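Side-chain contacts in exported protein (Bacteroides fragilis, PDB 3MSW), which is of unknown function but is a putative exported protein whose chain folds into a single-layer antiparallel sheet built from beta-hairpin repeats: residues A[12-16]-A[17-21]; A[103-106]-A[107-111]. All coordinates share one frame; numbering follows the deposited sequence.

Contact 1: residues A[12-16]-A[17-21]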
ATOM      1  N   ASP A  12     -14.662  -1.888  -6.466  1.00 21.76           N
ATOM      2  CA  ASP A  12     -14.691  -1.267  -5.142  1.00 22.31           C
ATOM      3  C   ASP A  12     -15.943  -1.562  -4.339  1.00 28.74           C
ATOM      4  O   ASP A  12     -17.056  -1.525  -4.872  1.00 28.24           O
ATOM      5  CB  ASP A  12     -14.541   0.262  -5.265  1.00 23.18           C
ATOM      6  CG  ASP A  12     -13.140   0.690  -5.708  1.00 27.40           C
ATOM      7  OD1 ASP A  12     -12.272  -0.185  -5.850  1.00 25.97           O
ATOM      8  OD2 ASP A  12     -12.911   1.918  -5.882  1.00 28.76           O
ATOM      9  N   THR A  13     -15.757  -1.814  -3.036  1.00 25.49           N
ATOM     10  CA  THR A  13     -16.871  -1.946  -2.089  1.00 25.08           C
ATOM     11  C   THR A  13     -16.758  -0.757  -1.134  1.00 28.74           C
ATOM     12  O   THR A  13     -15.726  -0.579  -0.487  1.00 29.13           O
ATOM     13  CB  THR A  13     -16.866  -3.289  -1.365  1.00 27.95           C
ATOM     14  OG1 THR A  13     -16.809  -4.333  -2.338  1.00 30.94           O
ATOM     15  CG2 THR A  13     -18.097  -3.477  -0.463  1.00 28.95           C
HETATM   16  N   MSE A  14     -17.832   0.047  -1.048  1.00 25.79           N
HETATM   17  CA  MSE A  14     -17.943   1.230  -0.184  1.00 24.88           C
HETATM   18  C   MSE A  14     -18.750   0.893   1.073  1.00 29.94           C
HETATM   19  O   MSE A  14     -19.695   0.108   1.007  1.00 30.79           O
HETATM   20  CB  MSE A  14     -18.701   2.360  -0.923  1.00 25.86           C
HETATM   21  CG  MSE A  14     -18.048   2.760  -2.268  1.00 28.02           C
HETATM   22 SE   MSE A  14     -16.210   3.339  -2.145  0.75 29.48          SE
HETATM   23  CE  MSE A  14     -16.462   4.996  -1.317  1.00 28.57           C
ATOM     24  N   GLU A  15     -18.401   1.514   2.201  1.00 26.45           N
ATOM     25  CA  GLU A  15     -19.137   1.382   3.466  1.00 26.30           C
ATOM     26  C   GLU A  15     -19.051   2.718   4.216  1.00 29.60           C
ATOM     27  O   GLU A  15     -17.952   3.205   4.480  1.00 27.48           O
ATOM     28  CB  GLU A  15     -18.597   0.211   4.313  1.00 27.29           C
ATOM     29  CG  GLU A  15     -19.310   0.048   5.649  1.00 34.79           C
ATOM     30  CD  GLU A  15     -20.741  -0.451   5.588  1.00 40.13           C
ATOM     31  OE1 GLU A  15     -21.144  -1.001   4.539  1.00 38.16           O
ATOM     32  OE2 GLU A  15     -21.471  -0.271   6.587  1.00 34.78           O
ATOM     33  N   GLY A  16     -20.205   3.329   4.487  1.00 28.54           N
ATOM     34  CA  GLY A  16     -20.278   4.633   5.154  1.00 28.95           C
ATOM     35  C   GLY A  16     -19.472   5.714   4.451  1.00 33.16           C
ATOM     36  O   GLY A  16     -18.856   6.560   5.110  1.00 32.30           O
ATOM     37  N   GLY A  17     -19.446   5.658   3.114  1.00 30.05           N
ATOM     38  CA  GLY A  17     -18.718   6.616   2.275  1.00 29.01           C
ATOM     39  C   GLY A  17     -17.232   6.388   2.094  1.00 31.68           C
ATOM     40  O   GLY A  17     -16.559   7.208   1.448  1.00 32.14           O
ATOM     41  N   LYS A  18     -16.689   5.279   2.645  1.00 25.28           N
ATOM     42  CA  LYS A  18     -15.260   4.983   2.520  1.00 23.51           C
ATOM     43  C   LYS A  18     -15.019   3.680   1.786  1.00 26.27           C
ATOM     44  O   LYS A  18     -15.847   2.767   1.857  1.00 23.67           O
ATOM     45  CB  LYS A  18     -14.597   4.935   3.900  1.00 25.68           C
ATOM     46  CG  LYS A  18     -14.485   6.310   4.568  1.00 29.73           C
ATOM     47  CD  LYS A  18     -13.678   6.223   5.861  1.00 29.91           C
ATOM     48  CE  LYS A  18     -13.360   7.562   6.492  1.00 27.77           C
ATOM     49  NZ  LYS A  18     -14.597   8.302   6.809  1.00 24.55           N
ATOM     50  N   LEU A  19     -13.880   3.586   1.099  1.00 22.33           N
ATOM     51  CA  LEU A  19     -13.497   2.379   0.386  1.00 22.93           C
ATOM     52  C   LEU A  19     -13.025   1.332   1.392  1.00 25.50           C
ATOM     53  O   LEU A  19     -12.041   1.552   2.096  1.00 24.91           O
ATOM     54  CB  LEU A  19     -12.378   2.726  -0.611  1.00 22.93           C
ATOM     55  CG  LEU A  19     -11.752   1.554  -1.349  1.00 25.81           C
ATOM     56  CD1 LEU A  19     -12.743   0.910  -2.279  1.00 26.46           C
ATOM     57  CD2 LEU A  19     -10.494   1.996  -2.128  1.00 24.59           C
ATOM     58  N   VAL A  20     -13.730   0.199   1.479  1.00 21.30           N
ATOM     59  CA  VAL A  20     -13.346  -0.862   2.425  1.00 20.69           C
ATOM     60  C   VAL A  20     -12.701  -2.071   1.722  1.00 23.00           C
ATOM     61  O   VAL A  20     -11.985  -2.847   2.346  1.00 21.38           O
ATOM     62  CB  VAL A  20     -14.480  -1.268   3.411  1.00 23.13           C
ATOM     63  CG1 VAL A  20     -14.857  -0.096   4.322  1.00 22.30           C
ATOM     64  CG2 VAL A  20     -15.707  -1.829   2.677  1.00 22.79           C
ATOM     65  N   CYS A  21     -12.958  -2.229   0.441  1.00 21.93           N
ATOM     66  CA  CYS A  21     -12.351  -3.340  -0.299  1.00 24.14           C
ATOM     67  C   CYS A  21     -12.174  -2.975  -1.733  1.00 26.08           C
ATOM     68  O   CYS A  21     -13.059  -2.365  -2.328  1.00 27.26           O
ATOM     69  CB  CYS A  21     -13.191  -4.615  -0.154  1.00 27.31           C
ATOM     70  SG  CYS A  21     -12.495  -6.045  -1.019  1.00 33.69           S
TER
HETATM   71  O   HOH W   1     -14.611  -5.025  -3.738  1.00 23.21           O

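Contact 2: residues A[103-106]-A[107-111]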
ATOM      1  N   TYR A 103       5.859  12.198   4.712  1.00 20.73           N
ATOM      2  CA  TYR A 103       5.477  13.375   3.921  1.00 21.04           C
ATOM      3  C   TYR A 103       5.140  14.493   4.888  1.00 27.57           C
ATOM      4  O   TYR A 103       4.255  14.346   5.728  1.00 27.50           O
ATOM      5  CB  TYR A 103       4.278  13.083   3.003  1.00 22.03           C
ATOM      6  CG  TYR A 103       4.468  11.847   2.155  1.00 22.95           C
ATOM      7  CD1 TYR A 103       5.120  11.913   0.923  1.00 25.22           C
ATOM      8  CD2 TYR A 103       3.993  10.608   2.580  1.00 24.04           C
ATOM      9  CE1 TYR A 103       5.312  10.765   0.146  1.00 28.89           C
ATOM     10  CE2 TYR A 103       4.182   9.460   1.815  1.00 25.13           C
ATOM     11  CZ  TYR A 103       4.857   9.542   0.609  1.00 32.00           C
ATOM     12  OH  TYR A 103       5.000   8.406  -0.143  1.00 37.78           O
ATOM     13  N   ILE A 104       5.865  15.604   4.783  1.00 23.43           N
ATOM     14  CA  ILE A 104       5.645  16.769   5.611  1.00 24.49           C
ATOM     15  C   ILE A 104       5.063  17.878   4.749  1.00 26.94           C
ATOM     16  O   ILE A 104       5.671  18.253   3.747  1.00 26.32           O
ATOM     17  CB  ILE A 104       6.957  17.197   6.355  1.00 28.70           C
ATOM     18  CG1 ILE A 104       7.433  16.041   7.282  1.00 29.56           C
ATOM     19  CG2 ILE A 104       6.750  18.515   7.150  1.00 28.10           C
ATOM     20  CD1 ILE A 104       8.847  16.156   7.741  1.00 42.30           C
ATOM     21  N   THR A 105       3.899  18.425   5.159  1.00 23.50           N
ATOM     22  CA  THR A 105       3.317  19.575   4.458  1.00 24.24           C
ATOM     23  C   THR A 105       3.338  20.794   5.374  1.00 28.95           C
ATOM     24  O   THR A 105       3.649  20.676   6.564  1.00 27.81           O
ATOM     25  CB  THR A 105       1.859  19.311   4.017  1.00 27.33           C
ATOM     26  OG1 THR A 105       1.006  19.346   5.163  1.00 30.77           O
ATOM     27  CG2 THR A 105       1.685  18.018   3.204  1.00 24.95           C
ATOM     28  N   ASP A 106       2.984  21.964   4.832  1.00 26.51           N
ATOM     29  CA  ASP A 106       2.795  23.157   5.653  1.00 27.73           C
ATOM     30  C   ASP A 106       1.297  23.163   6.038  1.00 30.69           C
ATOM     31  O   ASP A 106       0.578  22.205   5.738  1.00 27.70           O
ATOM     32  CB  ASP A 106       3.248  24.454   4.933  1.00 30.43           C
ATOM     33  CG  ASP A 106       2.511  24.843   3.660  1.00 34.94           C
ATOM     34  OD1 ASP A 106       1.421  24.298   3.412  1.00 30.00           O
ATOM     35  OD2 ASP A 106       3.002  25.741   2.944  1.00 37.51           O
ATOM     36  N   ASN A 107       0.828  24.232   6.671  1.00 29.49           N
ATOM     37  CA  ASN A 107      -0.562  24.364   7.100  1.00 30.58           C
ATOM     38  C   ASN A 107      -1.558  24.509   5.932  1.00 34.45           C
ATOM     39  O   ASN A 107      -2.756  24.447   6.170  1.00 34.80           O
ATOM     40  CB  ASN A 107      -0.681  25.563   8.067  1.00 30.66           C
ATOM     41  CG  ASN A 107       0.078  25.419   9.379  1.00 64.74           C
ATOM     42  OD1 ASN A 107       0.527  26.411   9.969  1.00 68.73           O
ATOM     43  ND2 ASN A 107       0.215  24.199   9.896  1.00 51.90           N
ATOM     44  N   ASN A 108      -1.074  24.750   4.690  1.00 30.30           N
ATOM     45  CA  ASN A 108      -1.936  24.886   3.497  1.00 29.83           C
ATOM     46  C   ASN A 108      -1.951  23.625   2.650  1.00 29.16           C
ATOM     47  O   ASN A 108      -2.528  23.620   1.560  1.00 28.28           O
ATOM     48  CB  ASN A 108      -1.531  26.103   2.631  1.00 31.63           C
ATOM     49  CG  ASN A 108      -1.439  27.419   3.362  1.00 58.31           C
ATOM     50  OD1 ASN A 108      -2.300  27.770   4.175  1.00 61.51           O
ATOM     51  ND2 ASN A 108      -0.413  28.206   3.049  1.00 46.55           N
ATOM     52  N   ASN A 109      -1.347  22.542   3.156  1.00 24.57           N
ATOM     53  CA  ASN A 109      -1.256  21.252   2.459  1.00 24.51           C
ATOM     54  C   ASN A 109      -0.281  21.272   1.281  1.00 26.27           C
ATOM     55  O   ASN A 109      -0.396  20.456   0.361  1.00 25.76           O
ATOM     56  CB  ASN A 109      -2.632  20.673   2.056  1.00 28.29           C
ATOM     57  CG  ASN A 109      -2.628  19.192   1.907  1.00 33.55           C
ATOM     58  OD1 ASN A 109      -1.902  18.496   2.611  1.00 33.03           O
ATOM     59  ND2 ASN A 109      -3.468  18.669   1.008  1.00 28.71           N
ATOM     60  N   GLN A 110       0.657  22.228   1.286  1.00 23.62           N
ATOM     61  CA  GLN A 110       1.717  22.252   0.280  1.00 23.63           C
ATOM     62  C   GLN A 110       2.819  21.297   0.804  1.00 27.18           C
ATOM     63  O   GLN A 110       3.227  21.425   1.957  1.00 26.70           O
ATOM     64  CB  GLN A 110       2.273  23.688   0.145  1.00 25.73           C
ATOM     65  CG  GLN A 110       3.685  23.776  -0.465  1.00 22.72           C
ATOM     66  CD  GLN A 110       3.755  23.325  -1.913  1.00 30.41           C
ATOM     67  OE1 GLN A 110       3.043  23.819  -2.771  1.00 26.97           O
ATOM     68  NE2 GLN A 110       4.683  22.461  -2.229  1.00 28.40           N
ATOM     69  N   LEU A 111       3.305  20.348  -0.023  1.00 24.16           N
ATOM     70  CA  LEU A 111       4.376  19.472   0.418  1.00 23.26           C
ATOM     71  C   LEU A 111       5.651  20.284   0.678  1.00 28.75           C
ATOM     72  O   LEU A 111       6.033  21.081  -0.173  1.00 29.13           O
ATOM     73  CB  LEU A 111       4.661  18.416  -0.663  1.00 22.45           C
ATOM     74  CG  LEU A 111       5.664  17.330  -0.270  1.00 26.59           C
ATOM     75  CD1 LEU A 111       5.093  16.419   0.862  1.00 23.77           C
ATOM     76  CD2 LEU A 111       6.086  16.518  -1.504  1.00 26.89           C
TER
HETATM   77  O   HOH W   2       1.674  27.048   1.003  1.00 26.58           O

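Contact 1: residues A[12-16]-A[17-21]
Backbone bonds join Thr13, Glu15, Lys18, Val20 and Cys21 across a tight turn. Glu15 and Lys18 form a hydrogen-bonded antiparallel pair: Glu15 N gives to Lys18 O at 2.9 Å and Lys18 N returns a bond to Glu15 O at 3.0 Å. Further along, Thr13 O accepts from Val20 N at 2.9 Å and, weakly, from Cys21 N, while Thr13 N gives to Cys21 O at 2.8 Å. One residue thus faces two, a classic beta bulge that shifts the register between Thr13 and Met14.

This is a beta hairpin of strands 9-15 and 18-27, at one edge of the nine-stranded antiparallel sheet, closed by a type I' turn from Glu15 to Lys18; Gly16 and Gly17 at its corners both have positive phi.

Side-chain carbons pack on both faces, against oxygens as well as other carbons. On one, selenomethionine Met14 folds back over its partner: with chi2 and chi3 both bent, at -58° and -72°, its SE comes within 4.2 Å of Leu19 CB and its CE within 3.5 Å of Gly17 O. Leu19 in turn sets CD1 over the flat face of the Asp12 carboxylate, 3.5 Å from Asp12 CG. On the other face, Val20 CG1 lies 3.8 Å from Glu15 CB, and its second methyl, CG2, approaches both Glu15 CB and Thr13 O.

Two polar links lie at the end away from the turn: Asp12 OD1 forms a salt bridge with Arg22, and a water bound to Thr13 OG1 donates weakly to Cys21 O.

Contact 2: residues A[103-106]-A[107-111]
Asp106 OD1 gathers the backbone of the following residues: it accepts from Asn108 N at 2.8 Å and from Gln110 N at 3.1 Å. Neither donor lies in the carboxylate plane; they meet the oxygen from opposite faces, each about 50° out of it. The side chain can do this because chi1 of 63° places CG between the backbone N and the carbonyl carbon, turning the carboxylate over the loop that follows.

The compact part is this loop, a type I turn from Asp106 to Asn109 connecting strand 94-105 to strand 111-120. Asn109 N closes it on Asp106 O, and Thr105 OG1 supplies that oxygen with a second donor at 2.9 Å. Asp106 N gives to Gln110 O. The same carbonyl oxygen lies 3.1 Å from Thr105 CA in a C-H...O contact. Beside the polar knot, Gln110 CB packs 3.4 Å from Asp106 OD1, and Gln110 NE2 reaches forward to Leu111 O in a nearly straight bond (168° at the hydrogen). At the turn, Thr105 CG2 comes 3.7 Å from Asn109 OD1, and next to the strand Leu111 CD1 packs on Ile104 O and on Tyr103 CB, 4.0 Å from the latter.

The solvent side, by contrast, carries Asn107, Asn108 and Asn109, and there a water donates to Asp106 OD2 and accepts from Asn108 ND2. That second carboxylate oxygen also hydrogen-bonds Tyr137 OH.

With two backbone N-H groups on one oxygen and a water and a tyrosine at the other, the carboxylate is fixed in rotation, and these donors would be expected to stabilise its negative charge.

Both contacts are surface turns joining consecutive antiparallel strands of the same sheet, with centres about 27 Å apart and nearest atoms about 16 Å apart, so they do not touch. Contact 1 belongs to the hairpin containing the outermost strand 9-15; contact 2 lies between strands 94-105 and 111-120, one strand in from the other edge. Cys21 in contact 1 is the single buried residue of the two sets. Their chemistry differs accordingly: residues 12-21 hold together chiefly by main-chain pairing, with side chains laid over two sheet faces, whereas residues 103-111 add to their main-chain bonds a carboxylate that grips the backbone of a longer loop.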